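Local atomic coordinates of extracellular invertase (Aspergillus kawachii, PDB entry 5XH8), a protein that probably hydrolyses sucrose as a family 32 beta-fructofuranosidase and transfers fructosyl units to form fructooligosaccharides such as 1-kestose. Residues Thr487-Gln492 / Glu496-Asp501. Sequence-based numbering, arbitrary orientation.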
loop_
_atom_site.group_PDB
_atom_site.type_symbol
_atom_site.label_atom_id
_atom_site.label_comp_id
_atom_site.label_asym_id
_atom_site.label_seq_id
_atom_site.Cartn_x
_atom_site.Cartn_y
_atom_site.Cartn_z
ATOM N N THR A 487 36.843 -36.758 3.909
ATOM C CA THR A 487 35.604 -36.552 3.178
ATOM C C THR A 487 35.654 -37.373 1.905
ATOM O O THR A 487 36.671 -37.354 1.216
ATOM C CB THR A 487 35.453 -35.060 2.825
ATOM O OG1 THR A 487 35.414 -34.302 4.036
ATOM C CG2 THR A 487 34.194 -34.834 2.020
ATOM N N THR A 488 34.562 -38.053 1.572
ATOM C CA THR A 488 34.533 -38.897 0.378
ATOM C C THR A 488 33.453 -38.437 -0.571
ATOM O O THR A 488 32.304 -38.236 -0.173
ATOM C CB THR A 488 34.356 -40.384 0.744
ATOM O OG1 THR A 488 35.313 -40.707 1.743
ATOM C CG2 THR A 488 34.632 -41.261 -0.437
ATOM N N VAL A 489 33.856 -38.240 -1.822
ATOM C CA VAL A 489 32.981 -37.799 -2.892
ATOM C C VAL A 489 33.012 -38.905 -3.928
ATOM O O VAL A 489 34.087 -39.201 -4.461
ATOM C CB VAL A 489 33.498 -36.488 -3.552
ATOM C CG1 VAL A 489 32.627 -36.106 -4.739
ATOM C CG2 VAL A 489 33.560 -35.363 -2.538
ATOM N N TYR A 490 31.865 -39.489 -4.253
ATOM C CA TYR A 490 31.863 -40.624 -5.182
ATOM C C TYR A 490 30.627 -40.726 -6.057
ATOM O O TYR A 490 29.578 -40.210 -5.703
ATOM C CB TYR A 490 32.071 -41.914 -4.394
ATOM C CG TYR A 490 30.994 -42.244 -3.378
ATOM C CD1 TYR A 490 31.088 -41.804 -2.056
ATOM C CD2 TYR A 490 29.918 -43.045 -3.719
ATOM C CE1 TYR A 490 30.135 -42.144 -1.116
ATOM C CE2 TYR A 490 28.950 -43.379 -2.783
ATOM C CZ TYR A 490 29.065 -42.928 -1.491
ATOM O OH TYR A 490 28.103 -43.264 -0.584
ATOM N N TYR A 491 30.782 -41.360 -7.222
ATOM C CA TYR A 491 29.647 -41.747 -8.059
ATOM C C TYR A 491 29.170 -43.141 -7.675
ATOM O O TYR A 491 29.963 -44.021 -7.362
ATOM C CB TYR A 491 29.994 -41.704 -9.542
ATOM C CG TYR A 491 28.766 -41.839 -10.412
ATOM C CD1 TYR A 491 27.923 -40.742 -10.631
ATOM C CD2 TYR A 491 28.414 -43.065 -10.989
ATOM C CE1 TYR A 491 26.775 -40.854 -11.407
ATOM C CE2 TYR A 491 27.268 -43.190 -11.772
ATOM C CZ TYR A 491 26.449 -42.084 -11.984
ATOM O OH TYR A 491 25.301 -42.199 -12.747
ATOM N N GLN A 492 27.863 -43.322 -7.724
ATOM C CA GLN A 492 27.176 -44.521 -7.313
ATOM C C GLN A 492 26.164 -44.859 -8.418
ATOM O O GLN A 492 25.261 -44.051 -8.703
ATOM C CB GLN A 492 26.479 -44.196 -6.001
ATOM C CG GLN A 492 25.664 -45.287 -5.370
ATOM C CD GLN A 492 25.180 -44.882 -3.996
ATOM O OE1 GLN A 492 24.127 -44.271 -3.846
ATOM N NE2 GLN A 492 25.948 -45.225 -2.980
ATOM N N GLU A 496 22.260 -43.773 -9.515
ATOM C CA GLU A 496 22.811 -42.815 -10.436
ATOM C C GLU A 496 23.064 -41.455 -9.751
ATOM O O GLU A 496 22.560 -40.434 -10.214
ATOM C CB GLU A 496 21.853 -42.636 -11.609
ATOM C CG GLU A 496 21.526 -43.900 -12.383
ATOM C CD GLU A 496 20.726 -43.570 -13.618
ATOM O OE1 GLU A 496 19.506 -43.423 -13.481
ATOM O OE2 GLU A 496 21.312 -43.407 -14.717
ATOM N N SER A 497 23.837 -41.467 -8.662
ATOM C CA SER A 497 24.063 -40.268 -7.833
ATOM C C SER A 497 25.527 -40.003 -7.553
ATOM O O SER A 497 26.330 -40.938 -7.427
ATOM C CB SER A 497 23.371 -40.418 -6.487
ATOM O OG SER A 497 21.963 -40.447 -6.629
ATOM N N ILE A 498 25.861 -38.714 -7.462
ATOM C CA ILE A 498 27.083 -38.256 -6.808
ATOM C C ILE A 498 26.746 -38.026 -5.341
ATOM O O ILE A 498 25.754 -37.353 -5.022
ATOM C CB ILE A 498 27.605 -36.932 -7.402
ATOM C CG1 ILE A 498 27.830 -37.039 -8.924
ATOM C CG2 ILE A 498 28.857 -36.454 -6.655
ATOM C CD1 ILE A 498 29.205 -37.479 -9.351
ATOM N N ILE A 499 27.592 -38.552 -4.459
ATOM C CA ILE A 499 27.413 -38.489 -3.013
ATOM C C ILE A 499 28.622 -37.801 -2.368
ATOM O O ILE A 499 29.753 -38.026 -2.766
ATOM C CB ILE A 499 27.289 -39.904 -2.390
ATOM C CG1 ILE A 499 26.202 -40.729 -3.099
ATOM C CG2 ILE A 499 27.039 -39.832 -0.878
ATOM C CD1 ILE A 499 24.811 -40.168 -3.020
ATOM N N VAL A 500 28.367 -36.936 -1.393
ATOM C CA VAL A 500 29.412 -36.424 -0.527
ATOM C C VAL A 500 29.125 -37.031 0.848
ATOM O O VAL A 500 28.125 -36.697 1.502
ATOM C CB VAL A 500 29.451 -34.880 -0.465
ATOM C CG1 VAL A 500 30.659 -34.421 0.336
ATOM C CG2 VAL A 500 29.505 -34.273 -1.865
ATOM N N ASP A 501 29.982 -37.961 1.254
ATOM C CA ASP A 501 29.938 -38.521 2.618
ATOM C C ASP A 501 30.719 -37.605 3.572
ATOM O O ASP A 501 31.944 -37.441 3.450
ATOM C CB ASP A 501 30.544 -39.920 2.612
ATOM C CG ASP A 501 30.516 -40.600 3.978
ATOM O OD1 ASP A 501 30.162 -40.002 5.031
ATOM O OD2 ASP A 501 30.890 -41.783 3.975
HETATM O O HOH W 1 23.893 -43.545 -14.792
#
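One face of the Tyr490 ring lies against Ile499, whose CB sits 3.8 Å from the ring centroid in a CH-pi contact, 19° off the normal. Asp501 CB stands at an edge of the same ring. The Tyr491 ring, on the other side of the sheet, takes Ile498 CD1 at its edge in plane, 3.7 Å from Tyr491 CD1. The segments form an antiparallel beta hairpin in the family 32 C-terminal domain, a beta-sandwich. Tyr490 CG stands between its backbone N and carbonyl carbon (chi1 62°), which leans the ring across toward Ile499. Two backbone bonds join this pair: Tyr490 N to Ile499 O, 3.0 Å, and Ile499 N to Tyr490 O, 2.9 Å. Similar pairs link Thr488 with Asp501 and Gln492 with Ser497. Glu496 and Ser497 both face Gln492, forming a G1 beta bulge. Val489, Ile498 and Val500 are buried against strand 550-555 of the opposing sheet. Tyr491 OH passes 3.5 Å from Glu496 CA and also hydrogen-bonds Leu524 O. Glu496 OE1 forms a salt bridge with Arg525. A water donates to Tyr491 OH at 2.8 Å and to Glu496 OE2 at 2.6 Å.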